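Local coordinates for cell division control protein 53 (Saccharomyces cerevisiae, PDB 3O2P) that serves as the cullin scaffold of SCF E3 ubiquitin ligases, seen here as its C-terminal neddylation domain, a winged-helix module, at residues Ala26-Ile31 / Ser60-Ala65; Arg30-Lys35 / Thr41-Glu46. All blocks are in the same frame, centred on the assembly; numbering follows the deposited sequence.

Interaction 1 (Ala26-Ile31 / Ser60-Ala65); sequences ACIVRI and SMVKRA
Ile28 reaches across from helix 8-35 and sets its terminal methyl CD1 against two residues one turn apart on helix 59-71, Val62 and Ala65. The nearest approach is to the methyl of Ala65, with CD1 of Ile28 3.7 Å from its CB. The same CD1 lies 4.0 Å from CG1 of Val62 and 3.9 Å from the carbonyl O of Val62, a distance of van der Waals contact. One methyl thus does all the touching from its side, and its partners are two further methyls and one carbonyl oxygen. The torsions of Ile28 account for this reach: CG1 stands beside the backbone N (chi1 -71°), anti to the carbonyl carbon, and the chain then runs on extended (chi2 170°), carrying CD1 outward from its helix. On the far side, the CA-CB bond of Ala65 is directed at helix 8-35, whereas Val62 is turned obliquely and offers CG1, the branch anti to its backbone N. The nearest CA atoms, of Ile28 and Ala65, are 7.9 Å apart, and the segments bury only 96 Å² between them, so the contact is small though all three residues are buried. Ile66 and Leu69 of helix 59-71 and Cys47 of helix 40-51 also touch Ile28. Such an apolar centre shared by three helices is the core of the winged-helix fold, a helix-turn-helix relative, to which the cullin neddylation domain belongs.

Interaction 2 (Arg30-Lys35 / Thr41-Glu46); sequences RIMKAK and TTLVNE
Ile31 packs on helix 40-51 with two of its branches, each meeting a different residue. Its CD1 lies 3.7 Å from CG of Glu46, while its CG2 sits 3.9 Å from CD1 of Leu43. With CG1 beside the backbone N (chi1 -66°), CG2 falls anti to that N; this rotation aims CG2 at Leu43 and carries CD1, at the end of the CG1 branch, to Glu46. Leu43 CD1 is shared, for SD of Met32 approaches it at 4.1 Å, the two side chains running at about a right angle. Met32 is bent at both chi2 (-56°) and chi3, a folded course that keeps its sulfur close to Leu43. Buried Ile31, Met32 and Leu43, joined by the aliphatic CB and CG of Glu46, form the dense part of the contact. The carboxylate end of partly exposed Glu46 makes up the more open side, its OE2 hydrogen-bonded to Gln50 NE2 one turn further along its own helix. Exposed Lys35 flanks this side, but its NZ stays 6.5 Å from OE1 of Glu46, too far for a salt bridge. The axes of the short segments 30-35 and 41-46 approach to 11.0 Å, with 132° between their N-to-C directions. Strand 37-39 lies between these helices in the chain, and its Leu38 touches Ile31 and Met32; from strand 83-86, Tyr86 packs on Met32 and Tyr84 on Leu43, while Ile66 of helix 59-71 also reaches Leu43.

Interactions 1 and 2 are overlapping uses of helix 8-35, sharing Arg30 and Ile31: within these segments Ile28 meets helix 59-71, and Ile31 and Met32, about a turn later, meet helix 40-51. Their centres are 8 Å apart, and they meet directly, CG2 of Ile28 lying 4.1 Å from CD2 of Leu43 and CG1 of Val62 lying 4.2 Å from CG2 of Val44. The three helices therefore share one apolar core, with 26-31/60-65 near the middle of the chain and 30-35/41-46 toward the sheet. Lys33, the NEDD8 acceptor by similarity and unmodified here, lies on segment 30-35 but takes no part in its contact with 41-46; its side chain is exposed.

Interaction 1 (Ala26-Ile31 / Ser60-Ala65)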
loop_
_atom_site.group_PDB
_atom_site.type_symbol
_atom_site.label_atom_id
_atom_site.label_comp_id
_atom_site.label_asym_id
_atom_site.label_seq_id
_atom_site.Cartn_x
_atom_site.Cartn_y
_atom_site.Cartn_z
ATOM N N ALA B 26 -23.470 9.558 -1.628
ATOM C CA ALA B 26 -23.906 10.930 -1.331
ATOM C C ALA B 26 -24.298 11.059 0.137
ATOM O O ALA B 26 -24.023 12.075 0.778
ATOM C CB ALA B 26 -25.055 11.327 -2.206
ATOM N N CYS B 27 -24.945 10.027 0.672
ATOM C CA CYS B 27 -25.287 10.032 2.086
ATOM C C CYS B 27 -24.022 10.191 2.941
ATOM O O CYS B 27 -23.965 11.031 3.829
ATOM C CB CYS B 27 -26.025 8.747 2.457
ATOM S SG CYS B 27 -26.608 8.700 4.156
ATOM N N ILE B 28 -22.997 9.400 2.646
ATOM C CA ILE B 28 -21.770 9.425 3.430
ATOM C C ILE B 28 -21.082 10.794 3.358
ATOM O O ILE B 28 -20.613 11.320 4.374
ATOM C CB ILE B 28 -20.810 8.304 2.984
ATOM C CG1 ILE B 28 -21.349 6.939 3.418
ATOM C CG2 ILE B 28 -19.422 8.507 3.554
ATOM C CD1 ILE B 28 -20.602 5.787 2.826
ATOM N N VAL B 29 -21.024 11.367 2.157
ATOM C CA VAL B 29 -20.397 12.681 1.962
ATOM C C VAL B 29 -21.128 13.771 2.760
ATOM O O VAL B 29 -20.498 14.659 3.335
ATOM C CB VAL B 29 -20.370 13.083 0.481
ATOM C CG1 VAL B 29 -19.856 14.507 0.336
ATOM C CG2 VAL B 29 -19.499 12.125 -0.308
ATOM N N ARG B 30 -22.457 13.684 2.781
ATOM C CA ARG B 30 -23.308 14.575 3.566
ATOM C C ARG B 30 -22.933 14.507 5.052
ATOM O O ARG B 30 -22.655 15.525 5.688
ATOM C CB ARG B 30 -24.771 14.165 3.382
ATOM C CG ARG B 30 -25.766 15.314 3.306
ATOM C CD ARG B 30 -27.184 14.796 3.042
ATOM N NE ARG B 30 -27.267 14.052 1.785
ATOM C CZ ARG B 30 -27.845 12.861 1.643
ATOM N NH1 ARG B 30 -28.405 12.257 2.684
ATOM N NH2 ARG B 30 -27.864 12.272 0.452
ATOM N N ILE B 31 -22.922 13.303 5.605
ATOM C CA ILE B 31 -22.556 13.120 7.005
ATOM C C ILE B 31 -21.155 13.678 7.306
ATOM O O ILE B 31 -20.977 14.497 8.211
ATOM C CB ILE B 31 -22.608 11.632 7.394
ATOM C CG1 ILE B 31 -24.053 11.119 7.322
ATOM C CG2 ILE B 31 -22.003 11.415 8.769
ATOM C CD1 ILE B 31 -24.180 9.590 7.312
ATOM N N SER B 60 -21.983 -4.140 4.271
ATOM C CA SER B 60 -21.121 -4.417 3.135
ATOM C C SER B 60 -21.326 -3.396 2.019
ATOM O O SER B 60 -20.384 -3.051 1.314
ATOM C CB SER B 60 -21.364 -5.829 2.609
ATOM O OG SER B 60 -22.649 -5.940 2.038
ATOM N N MET B 61 -22.556 -2.916 1.854
ATOM C CA MET B 61 -22.814 -1.896 0.843
ATOM C C MET B 61 -22.192 -0.586 1.259
ATOM O O MET B 61 -21.612 0.124 0.435
ATOM C CB MET B 61 -24.310 -1.681 0.640
ATOM C CG MET B 61 -25.039 -2.880 0.116
ATOM S SD MET B 61 -26.798 -2.605 0.270
ATOM C CE MET B 61 -27.423 -4.179 -0.336
ATOM N N VAL B 62 -22.333 -0.258 2.540
ATOM C CA VAL B 62 -21.792 0.996 3.054
ATOM C C VAL B 62 -20.265 1.032 2.932
ATOM O O VAL B 62 -19.689 2.044 2.533
ATOM C CB VAL B 62 -22.215 1.257 4.504
ATOM C CG1 VAL B 62 -21.587 2.571 5.012
ATOM C CG2 VAL B 62 -23.725 1.345 4.595
ATOM N N LYS B 63 -19.627 -0.086 3.253
ATOM C CA LYS B 63 -18.183 -0.204 3.148
ATOM C C LYS B 63 -17.684 -0.052 1.712
ATOM O O LYS B 63 -16.656 0.583 1.496
ATOM C CB LYS B 63 -17.718 -1.520 3.755
ATOM C CG LYS B 63 -18.063 -1.615 5.227
ATOM C CD LYS B 63 -17.371 -2.786 5.884
ATOM C CE LYS B 63 -15.878 -2.623 5.837
ATOM N NZ LYS B 63 -15.187 -3.855 6.273
ATOM N N ARG B 64 -18.394 -0.628 0.741
ATOM C CA ARG B 64 -18.064 -0.395 -0.670
ATOM C C ARG B 64 -18.126 1.100 -1.003
ATOM O O ARG B 64 -17.218 1.645 -1.634
ATOM C CB ARG B 64 -18.973 -1.194 -1.620
ATOM C CG ARG B 64 -18.754 -2.708 -1.544
ATOM C CD ARG B 64 -19.244 -3.455 -2.795
ATOM N NE ARG B 64 -20.649 -3.204 -3.107
ATOM C CZ ARG B 64 -21.675 -3.759 -2.468
ATOM N NH1 ARG B 64 -21.464 -4.601 -1.464
ATOM N NH2 ARG B 64 -22.912 -3.468 -2.834
ATOM N N ALA B 65 -19.195 1.759 -0.567
ATOM C CA ALA B 65 -19.338 3.200 -0.759
ATOM C C ALA B 65 -18.147 3.947 -0.132
ATOM O O ALA B 65 -17.565 4.858 -0.742
ATOM C CB ALA B 65 -20.671 3.684 -0.161
#

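Interaction 2 (Arg30-Lys35 / Thr41-Glu46)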
loop_
_atom_site.group_PDB
_atom_site.type_symbol
_atom_site.label_atom_id
_atom_site.label_comp_id
_atom_site.label_asym_id
_atom_site.label_seq_id
_atom_site.Cartn_x
_atom_site.Cartn_y
_atom_site.Cartn_z
ATOM N N ARG B 30 -22.457 13.684 2.781
ATOM C CA ARG B 30 -23.308 14.575 3.566
ATOM C C ARG B 30 -22.933 14.507 5.052
ATOM O O ARG B 30 -22.655 15.525 5.688
ATOM C CB ARG B 30 -24.771 14.165 3.382
ATOM C CG ARG B 30 -25.766 15.314 3.306
ATOM C CD ARG B 30 -27.184 14.796 3.042
ATOM N NE ARG B 30 -27.267 14.052 1.785
ATOM C CZ ARG B 30 -27.845 12.861 1.643
ATOM N NH1 ARG B 30 -28.405 12.257 2.684
ATOM N NH2 ARG B 30 -27.864 12.272 0.452
ATOM N N ILE B 31 -22.922 13.303 5.605
ATOM C CA ILE B 31 -22.556 13.120 7.005
ATOM C C ILE B 31 -21.155 13.678 7.306
ATOM O O ILE B 31 -20.977 14.497 8.211
ATOM C CB ILE B 31 -22.608 11.632 7.394
ATOM C CG1 ILE B 31 -24.053 11.119 7.322
ATOM C CG2 ILE B 31 -22.003 11.415 8.769
ATOM C CD1 ILE B 31 -24.180 9.590 7.312
ATOM N N MET B 32 -20.166 13.236 6.535
ATOM C CA MET B 32 -18.782 13.623 6.786
ATOM C C MET B 32 -18.533 15.109 6.562
ATOM O O MET B 32 -17.693 15.708 7.220
ATOM C CB MET B 32 -17.825 12.785 5.936
ATOM C CG MET B 32 -17.804 11.326 6.337
ATOM S SD MET B 32 -17.407 11.101 8.085
ATOM C CE MET B 32 -15.768 11.831 8.148
ATOM N N LYS B 33 -19.271 15.717 5.644
ATOM C CA LYS B 33 -19.077 17.131 5.405
ATOM C C LYS B 33 -19.459 17.906 6.664
ATOM O O LYS B 33 -18.890 18.956 6.958
ATOM C CB LYS B 33 -19.892 17.591 4.203
ATOM C CG LYS B 33 -19.590 19.009 3.765
ATOM C CD LYS B 33 -20.380 19.358 2.517
ATOM C CE LYS B 33 -20.294 20.842 2.210
ATOM N NZ LYS B 33 -20.598 21.662 3.415
ATOM N N ALA B 34 -20.415 17.367 7.413
ATOM C CA ALA B 34 -20.910 18.018 8.621
ATOM C C ALA B 34 -20.159 17.586 9.887
ATOM O O ALA B 34 -19.951 18.398 10.793
ATOM C CB ALA B 34 -22.395 17.763 8.776
ATOM N N LYS B 35 -19.759 16.317 9.957
ATOM C CA LYS B 35 -19.065 15.812 11.145
ATOM C C LYS B 35 -17.543 15.935 11.040
ATOM O O LYS B 35 -16.851 15.909 12.053
ATOM C CB LYS B 35 -19.453 14.358 11.450
ATOM C CG LYS B 35 -20.923 14.137 11.777
ATOM C CD LYS B 35 -21.399 15.055 12.892
ATOM C CE LYS B 35 -22.508 14.408 13.716
ATOM N NZ LYS B 35 -21.965 13.402 14.680
ATOM N N THR B 41 -17.226 2.910 13.029
ATOM C CA THR B 41 -18.468 2.417 13.577
ATOM C C THR B 41 -19.577 3.472 13.526
ATOM O O THR B 41 -20.703 3.192 13.097
ATOM C CB THR B 41 -18.253 1.926 15.017
ATOM O OG1 THR B 41 -18.122 0.499 15.007
ATOM C CG2 THR B 41 -19.414 2.339 15.918
ATOM N N THR B 42 -19.264 4.688 13.955
ATOM C CA THR B 42 -20.286 5.728 14.001
ATOM C C THR B 42 -20.758 6.135 12.602
ATOM O O THR B 42 -21.933 6.406 12.410
ATOM C CB THR B 42 -19.809 6.970 14.766
ATOM O OG1 THR B 42 -19.198 6.564 15.997
ATOM C CG2 THR B 42 -20.984 7.895 15.051
ATOM N N LEU B 43 -19.849 6.177 11.629
ATOM C CA LEU B 43 -20.226 6.550 10.264
ATOM C C LEU B 43 -21.165 5.512 9.670
ATOM O O LEU B 43 -22.194 5.857 9.102
ATOM C CB LEU B 43 -18.998 6.692 9.368
ATOM C CG LEU B 43 -19.279 6.894 7.870
ATOM C CD1 LEU B 43 -20.187 8.119 7.645
ATOM C CD2 LEU B 43 -17.974 7.033 7.072
ATOM N N VAL B 44 -20.798 4.238 9.808
ATOM C CA VAL B 44 -21.578 3.159 9.228
ATOM C C VAL B 44 -22.983 3.161 9.820
ATOM O O VAL B 44 -23.960 3.085 9.091
ATOM C CB VAL B 44 -20.927 1.782 9.466
ATOM C CG1 VAL B 44 -21.909 0.668 9.100
ATOM C CG2 VAL B 44 -19.622 1.657 8.667
ATOM N N ASN B 45 -23.072 3.264 11.143
ATOM C CA ASN B 45 -24.362 3.332 11.817
ATOM C C ASN B 45 -25.192 4.521 11.362
ATOM O O ASN B 45 -26.372 4.394 11.066
ATOM C CB ASN B 45 -24.177 3.350 13.338
ATOM C CG ASN B 45 -23.857 1.979 13.879
ATOM O OD1 ASN B 45 -24.117 0.985 13.208
ATOM N ND2 ASN B 45 -23.282 1.911 15.080
ATOM N N GLU B 46 -24.568 5.684 11.299
ATOM C CA GLU B 46 -25.282 6.875 10.878
ATOM C C GLU B 46 -25.773 6.720 9.442
ATOM O O GLU B 46 -26.933 7.024 9.134
ATOM C CB GLU B 46 -24.406 8.126 11.044
ATOM C CG GLU B 46 -25.175 9.437 10.863
ATOM C CD GLU B 46 -26.396 9.539 11.778
ATOM O OE1 GLU B 46 -26.391 8.935 12.876
ATOM O OE2 GLU B 46 -27.362 10.232 11.401
#